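Local coordinates for S-M checkpoint control protein rad4 (Schizosaccharomyces pombe, PDB 4BMD), which is essential for DNA replication and for the checkpoint that couples S and M phases, here represented by its third and fourth BRCT domains, at residues A[15-24]-A[49-59]. Numbering follows the deposited sequence.
Sequences NLTFYLYEFP and TIDFVVIPHYF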
ATOM      1  N   ASN A  15       3.414  12.534 -22.782  1.00 72.44           N
ATOM      2  CA  ASN A  15       3.251  11.462 -23.767  1.00 73.17           C
ATOM      3  C   ASN A  15       2.700  10.162 -23.182  1.00 75.44           C
ATOM      4  O   ASN A  15       2.903   9.084 -23.744  1.00 69.36           O
ATOM      5  CB  ASN A  15       4.565  11.194 -24.509  1.00 83.49           C
ATOM      6  CG  ASN A  15       5.113  12.433 -25.190  1.00 88.10           C
ATOM      7  OD1 ASN A  15       4.358  13.310 -25.612  1.00 86.27           O
ATOM      8  ND2 ASN A  15       6.434  12.510 -25.301  1.00 95.03           N
ATOM      9  N   LEU A  16       1.997  10.268 -22.059  1.00 68.90           N
ATOM     10  CA  LEU A  16       1.395   9.102 -21.422  1.00 53.29           C
ATOM     11  C   LEU A  16      -0.125   9.214 -21.387  1.00 57.99           C
ATOM     12  O   LEU A  16      -0.675  10.252 -21.016  1.00 52.98           O
ATOM     13  CB  LEU A  16       1.938   8.916 -20.004  1.00 52.84           C
ATOM     14  CG  LEU A  16       3.422   8.575 -19.860  1.00 56.47           C
ATOM     15  CD1 LEU A  16       3.765   8.305 -18.403  1.00 51.81           C
ATOM     16  CD2 LEU A  16       3.791   7.385 -20.730  1.00 47.61           C
ATOM     17  N   THR A  17      -0.800   8.137 -21.775  1.00 55.39           N
ATOM     18  CA  THR A  17      -2.256   8.097 -21.737  1.00 49.63           C
ATOM     19  C   THR A  17      -2.726   7.097 -20.686  1.00 49.83           C
ATOM     20  O   THR A  17      -2.238   5.966 -20.627  1.00 43.57           O
ATOM     21  CB  THR A  17      -2.850   7.720 -23.106  1.00 43.52           C
ATOM     22  OG1 THR A  17      -2.245   8.523 -24.128  1.00 59.98           O
ATOM     23  CG2 THR A  17      -4.355   7.942 -23.115  1.00 48.78           C
ATOM     24  N   PHE A  18      -3.673   7.520 -19.855  1.00 43.52           N
ATOM     25  CA  PHE A  18      -4.149   6.693 -18.754  1.00 39.35           C
ATOM     26  C   PHE A  18      -5.606   6.280 -18.925  1.00 44.58           C
ATOM     27  O   PHE A  18      -6.414   7.018 -19.487  1.00 46.21           O
ATOM     28  CB  PHE A  18      -3.967   7.425 -17.420  1.00 39.07           C
ATOM     29  CG  PHE A  18      -2.532   7.700 -17.071  1.00 49.73           C
ATOM     30  CD1 PHE A  18      -1.909   8.859 -17.506  1.00 49.48           C
ATOM     31  CD2 PHE A  18      -1.807   6.801 -16.307  1.00 47.24           C
ATOM     32  CE1 PHE A  18      -0.589   9.114 -17.187  1.00 54.61           C
ATOM     33  CE2 PHE A  18      -0.487   7.051 -15.985  1.00 42.49           C
ATOM     34  CZ  PHE A  18       0.124   8.209 -16.426  1.00 47.91           C
ATOM     35  N   TYR A  19      -5.927   5.090 -18.429  1.00 41.52           N
ATOM     36  CA  TYR A  19      -7.287   4.568 -18.463  1.00 37.04           C
ATOM     37  C   TYR A  19      -7.764   4.313 -17.036  1.00 41.29           C
ATOM     38  O   TYR A  19      -7.251   3.428 -16.352  1.00 41.62           O
ATOM     39  CB  TYR A  19      -7.331   3.280 -19.286  1.00 30.03           C
ATOM     40  CG  TYR A  19      -8.641   2.522 -19.230  1.00 39.86           C
ATOM     41  CD1 TYR A  19      -9.678   2.822 -20.103  1.00 35.37           C
ATOM     42  CD2 TYR A  19      -8.830   1.486 -18.321  1.00 40.31           C
ATOM     43  CE1 TYR A  19     -10.872   2.124 -20.062  1.00 38.92           C
ATOM     44  CE2 TYR A  19     -10.019   0.784 -18.273  1.00 38.26           C
ATOM     45  CZ  TYR A  19     -11.037   1.106 -19.144  1.00 42.75           C
ATOM     46  OH  TYR A  19     -12.222   0.405 -19.098  1.00 41.28           O
ATOM     47  N   LEU A  20      -8.743   5.096 -16.592  1.00 40.55           N
ATOM     48  CA  LEU A  20      -9.249   4.993 -15.228  1.00 32.46           C
ATOM     49  C   LEU A  20     -10.429   4.029 -15.159  1.00 38.29           C
ATOM     50  O   LEU A  20     -11.441   4.226 -15.831  1.00 46.19           O
ATOM     51  CB  LEU A  20      -9.662   6.371 -14.710  1.00 33.35           C
ATOM     52  CG  LEU A  20      -8.665   7.506 -14.965  1.00 35.51           C
ATOM     53  CD1 LEU A  20      -9.178   8.812 -14.376  1.00 50.44           C
ATOM     54  CD2 LEU A  20      -7.288   7.166 -14.411  1.00 37.94           C
ATOM     55  N   TYR A  21     -10.298   2.992 -14.338  1.00 34.27           N
ATOM     56  CA  TYR A  21     -11.295   1.927 -14.287  1.00 38.02           C
ATOM     57  C   TYR A  21     -12.123   1.928 -13.004  1.00 44.43           C
ATOM     58  O   TYR A  21     -11.578   1.836 -11.907  1.00 46.41           O
ATOM     59  CB  TYR A  21     -10.620   0.567 -14.469  1.00 32.10           C
ATOM     60  CG  TYR A  21     -11.568  -0.608 -14.393  1.00 41.23           C
ATOM     61  CD1 TYR A  21     -12.383  -0.937 -15.470  1.00 37.36           C
ATOM     62  CD2 TYR A  21     -11.639  -1.394 -13.251  1.00 34.20           C
ATOM     63  CE1 TYR A  21     -13.249  -2.014 -15.408  1.00 31.04           C
ATOM     64  CE2 TYR A  21     -12.500  -2.474 -13.179  1.00 41.06           C
ATOM     65  CZ  TYR A  21     -13.302  -2.778 -14.259  1.00 44.66           C
ATOM     66  OH  TYR A  21     -14.161  -3.852 -14.191  1.00 50.33           O
ATOM     67  N   GLU A  22     -13.441   2.028 -13.164  1.00 39.89           N
ATOM     68  CA  GLU A  22     -14.396   1.935 -12.055  1.00 34.46           C
ATOM     69  C   GLU A  22     -14.132   2.882 -10.886  1.00 36.72           C
ATOM     70  O   GLU A  22     -14.331   2.517  -9.729  1.00 48.13           O
ATOM     71  CB  GLU A  22     -14.505   0.494 -11.550  1.00 44.04           C
ATOM     72  CG  GLU A  22     -15.215  -0.445 -12.511  1.00 52.86           C
ATOM     73  CD  GLU A  22     -16.638  -0.013 -12.804  1.00 64.96           C
ATOM     74  OE1 GLU A  22     -17.487  -0.097 -11.891  1.00 74.60           O
ATOM     75  OE2 GLU A  22     -16.907   0.413 -13.948  1.00 66.24           O
ATOM     76  N   PHE A  23     -13.685   4.096 -11.188  1.00 31.52           N
ATOM     77  CA  PHE A  23     -13.561   5.126 -10.167  1.00 42.01           C
ATOM     78  C   PHE A  23     -14.899   5.839  -9.997  1.00 51.17           C
ATOM     79  O   PHE A  23     -15.636   6.016 -10.967  1.00 50.49           O
ATOM     80  CB  PHE A  23     -12.474   6.135 -10.538  1.00 38.12           C
ATOM     81  CG  PHE A  23     -11.083   5.681 -10.203  1.00 47.85           C
ATOM     82  CD1 PHE A  23     -10.546   5.922  -8.948  1.00 44.94           C
ATOM     83  CD2 PHE A  23     -10.306   5.026 -11.144  1.00 42.02           C
ATOM     84  CE1 PHE A  23      -9.265   5.511  -8.635  1.00 47.18           C
ATOM     85  CE2 PHE A  23      -9.022   4.613 -10.838  1.00 39.91           C
ATOM     86  CZ  PHE A  23      -8.501   4.856  -9.583  1.00 49.04           C
ATOM     87  N   PRO A  24     -15.224   6.240  -8.759  1.00 60.33           N
ATOM     88  CA  PRO A  24     -16.451   7.007  -8.517  1.00 59.44           C
ATOM     89  C   PRO A  24     -16.348   8.384  -9.161  1.00 56.72           C
ATOM     90  O   PRO A  24     -15.244   8.919  -9.266  1.00 51.68           O
ATOM     91  CB  PRO A  24     -16.494   7.127  -6.991  1.00 45.71           C
ATOM     92  CG  PRO A  24     -15.075   6.984  -6.560  1.00 60.86           C
ATOM     93  CD  PRO A  24     -14.461   6.011  -7.520  1.00 61.03           C
ATOM     94  N   THR A  49      -2.930   3.086 -27.510  1.00 39.53           N
ATOM     95  CA  THR A  49      -2.535   4.383 -26.973  1.00 50.00           C
ATOM     96  C   THR A  49      -2.316   4.317 -25.461  1.00 55.01           C
ATOM     97  O   THR A  49      -1.429   4.983 -24.923  1.00 56.41           O
ATOM     98  CB  THR A  49      -3.598   5.458 -27.287  1.00 50.70           C
ATOM     99  OG1 THR A  49      -3.835   5.500 -28.700  1.00 54.94           O
ATOM    100  CG2 THR A  49      -3.140   6.829 -26.814  1.00 48.21           C
ATOM    101  N   ILE A  50      -3.124   3.502 -24.788  1.00 47.60           N
ATOM    102  CA  ILE A  50      -3.077   3.380 -23.332  1.00 48.34           C
ATOM    103  C   ILE A  50      -1.711   2.929 -22.819  1.00 48.17           C
ATOM    104  O   ILE A  50      -1.170   1.917 -23.267  1.00 39.63           O
ATOM    105  CB  ILE A  50      -4.152   2.402 -22.816  1.00 40.95           C
ATOM    106  CG1 ILE A  50      -5.549   2.899 -23.188  1.00 40.28           C
ATOM    107  CG2 ILE A  50      -4.037   2.227 -21.309  1.00 33.64           C
ATOM    108  CD1 ILE A  50      -5.882   4.262 -22.618  1.00 38.93           C
ATOM    109  N   ASP A  51      -1.160   3.691 -21.880  1.00 47.49           N
ATOM    110  CA  ASP A  51       0.120   3.351 -21.269  1.00 45.52           C
ATOM    111  C   ASP A  51      -0.073   2.629 -19.940  1.00 47.94           C
ATOM    112  O   ASP A  51       0.630   1.666 -19.644  1.00 40.99           O
ATOM    113  CB  ASP A  51       0.972   4.605 -21.063  1.00 46.68           C
ATOM    114  CG  ASP A  51       1.401   5.238 -22.370  1.00 55.26           C
ATOM    115  OD1 ASP A  51       2.405   4.776 -22.952  1.00 57.20           O
ATOM    116  OD2 ASP A  51       0.736   6.199 -22.813  1.00 58.35           O
ATOM    117  N   PHE A  52      -1.026   3.097 -19.140  1.00 43.04           N
ATOM    118  CA  PHE A  52      -1.300   2.485 -17.845  1.00 37.84           C
ATOM    119  C   PHE A  52      -2.794   2.399 -17.561  1.00 41.41           C
ATOM    120  O   PHE A  52      -3.549   3.320 -17.870  1.00 36.70           O
ATOM    121  CB  PHE A  52      -0.618   3.267 -16.719  1.00 38.96           C
ATOM    122  CG  PHE A  52       0.881   3.253 -16.788  1.00 43.19           C
ATOM    123  CD1 PHE A  52       1.600   2.185 -16.279  1.00 38.77           C
ATOM    124  CD2 PHE A  52       1.572   4.311 -17.356  1.00 46.85           C
ATOM    125  CE1 PHE A  52       2.981   2.170 -16.338  1.00 47.01           C
ATOM    126  CE2 PHE A  52       2.952   4.302 -17.420  1.00 44.48           C
ATOM    127  CZ  PHE A  52       3.658   3.229 -16.910  1.00 44.24           C
ATOM    128  N   VAL A  53      -3.211   1.284 -16.971  1.00 34.19           N
ATOM    129  CA  VAL A  53      -4.573   1.142 -16.473  1.00 36.69           C
ATOM    130  C   VAL A  53      -4.575   1.394 -14.971  1.00 35.41           C
ATOM    131  O   VAL A  53      -3.827   0.759 -14.227  1.00 34.89           O
ATOM    132  CB  VAL A  53      -5.142  -0.260 -16.762  1.00 35.84           C
ATOM    133  CG1 VAL A  53      -6.459  -0.462 -16.028  1.00 30.42           C
ATOM    134  CG2 VAL A  53      -5.321  -0.465 -18.260  1.00 38.11           C
ATOM    135  N   VAL A  54      -5.410   2.327 -14.527  1.00 35.52           N
ATOM    136  CA  VAL A  54      -5.455   2.702 -13.119  1.00 30.23           C
ATOM    137  C   VAL A  54      -6.694   2.150 -12.415  1.00 37.44           C
ATOM    138  O   VAL A  54      -7.821   2.322 -12.882  1.00 38.23           O
ATOM    139  CB  VAL A  54      -5.389   4.230 -12.943  1.00 31.49           C
ATOM    140  CG1 VAL A  54      -5.285   4.591 -11.469  1.00 31.58           C
ATOM    141  CG2 VAL A  54      -4.207   4.795 -13.715  1.00 32.99           C
ATOM    142  N   ILE A  55      -6.467   1.484 -11.286  1.00 37.99           N
ATOM    143  CA  ILE A  55      -7.525   0.861 -10.501  1.00 33.30           C
ATOM    144  C   ILE A  55      -7.589   1.550  -9.140  1.00 39.09           C
ATOM    145  O   ILE A  55      -6.565   1.985  -8.625  1.00 37.39           O
ATOM    146  CB  ILE A  55      -7.214  -0.639 -10.290  1.00 39.19           C
ATOM    147  CG1 ILE A  55      -6.887  -1.308 -11.627  1.00 41.18           C
ATOM    148  CG2 ILE A  55      -8.363  -1.359  -9.606  1.00 38.23           C
ATOM    149  CD1 ILE A  55      -8.021  -1.277 -12.621  1.00 39.84           C
ATOM    150  N   PRO A  56      -8.793   1.684  -8.561  1.00 42.30           N
ATOM    151  CA  PRO A  56      -8.839   2.160  -7.174  1.00 46.85           C
ATOM    152  C   PRO A  56      -8.157   1.168  -6.234  1.00 47.57           C
ATOM    153  O   PRO A  56      -8.266  -0.043  -6.434  1.00 37.45           O
ATOM    154  CB  PRO A  56     -10.343   2.251  -6.877  1.00 40.47           C
ATOM    155  CG  PRO A  56     -11.014   1.460  -7.959  1.00 44.69           C
ATOM    156  CD  PRO A  56     -10.135   1.594  -9.157  1.00 44.50           C
ATOM    157  N   HIS A  57      -7.457   1.681  -5.226  1.00 40.94           N
ATOM    158  CA  HIS A  57      -6.675   0.839  -4.322  1.00 42.87           C
ATOM    159  C   HIS A  57      -7.541  -0.120  -3.508  1.00 37.32           C
ATOM    160  O   HIS A  57      -7.063  -1.151  -3.037  1.00 36.92           O
ATOM    161  CB  HIS A  57      -5.830   1.703  -3.380  1.00 37.75           C
ATOM    162  CG  HIS A  57      -6.637   2.499  -2.402  1.00 48.73           C
ATOM    163  ND1 HIS A  57      -6.974   3.818  -2.614  1.00 43.28           N
ATOM    164  CD2 HIS A  57      -7.174   2.161  -1.205  1.00 43.19           C
ATOM    165  CE1 HIS A  57      -7.684   4.259  -1.590  1.00 49.29           C
ATOM    166  NE2 HIS A  57      -7.820   3.273  -0.721  1.00 46.98           N
ATOM    167  N   TYR A  58      -8.815   0.226  -3.349  1.00 34.60           N
ATOM    168  CA  TYR A  58      -9.734  -0.571  -2.544  1.00 32.74           C
ATOM    169  C   TYR A  58     -10.510  -1.586  -3.376  1.00 37.33           C
ATOM    170  O   TYR A  58     -11.320  -2.345  -2.843  1.00 43.21           O
ATOM    171  CB  TYR A  58     -10.707   0.340  -1.793  1.00 36.64           C
ATOM    172  CG  TYR A  58     -11.386   1.364  -2.674  1.00 35.55           C
ATOM    173  CD1 TYR A  58     -12.556   1.057  -3.357  1.00 42.10           C
ATOM    174  CD2 TYR A  58     -10.858   2.640  -2.822  1.00 44.26           C
ATOM    175  CE1 TYR A  58     -13.178   1.990  -4.162  1.00 35.71           C
ATOM    176  CE2 TYR A  58     -11.473   3.580  -3.625  1.00 40.40           C
ATOM    177  CZ  TYR A  58     -12.633   3.249  -4.294  1.00 39.79           C
ATOM    178  OH  TYR A  58     -13.249   4.182  -5.095  1.00 54.40           O
ATOM    179  N   PHE A  59     -10.265  -1.596  -4.681  1.00 43.70           N
ATOM    180  CA  PHE A  59     -10.965  -2.509  -5.577  1.00 40.77           C
ATOM    181  C   PHE A  59     -10.425  -3.929  -5.427  1.00 41.70           C
ATOM    182  O   PHE A  59      -9.218  -4.150  -5.528  1.00 42.46           O
ATOM    183  CB  PHE A  59     -10.827  -2.042  -7.028  1.00 47.26           C
ATOM    184  CG  PHE A  59     -11.903  -2.563  -7.940  1.00 54.14           C
ATOM    185  CD1 PHE A  59     -11.834  -3.848  -8.455  1.00 45.94           C
ATOM    186  CD2 PHE A  59     -12.983  -1.765  -8.286  1.00 52.92           C
ATOM    187  CE1 PHE A  59     -12.822  -4.329  -9.295  1.00 58.03           C
ATOM    188  CE2 PHE A  59     -13.974  -2.240  -9.124  1.00 48.44           C
ATOM    189  CZ  PHE A  59     -13.894  -3.523  -9.630  1.00 63.41           C
TER
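The two central strands of the third BRCT domain's parallel beta-sheet, 17-20 and 52-55, pair through backbone hydrogen bonds from Tyr-19 N to Phe-52 O (3.0 Å), Val-54 N to Tyr-19 O and Tyr-21 N to Val-54 O. Where the ladder begins, Asp-51 suits its place because its carboxylate extends the pairing: OD2 accepts Thr-17 N at 2.7 Å, almost straight and on its anti side, while Asp-51 N returns a hydrogen bond to Thr-17 O. On one face the Phe-18 and Phe-52 rings lie near parallel (planes at 20°) but slid apart, centroids 5.9 Å distant, barely overlapping; broad Phe-18 also reaches Leu-35 of helix 25-36. Beta-branched Val-54, at home in a strand, meets Leu-20 CD2 with CB at 3.8 Å. With CG beside the backbone N (chi1 -82°), the Phe-23 ring lies against rigid Pro-56, whose CD sits over one face, 3.8 Å from the centroid, in a CH-pi contact; CZ meets Val-54 CG1 at 3.7 Å. An alanine at Phe-23 is likely to leave Pro-56 and Val-54 without this cover and open a gap toward Leu-31. On the opposite face Tyr-21 turns its edge to the face of Phe-59, planes at 64°. Strand order 2-1-3-4 with flanking helices marks the BRCT fold.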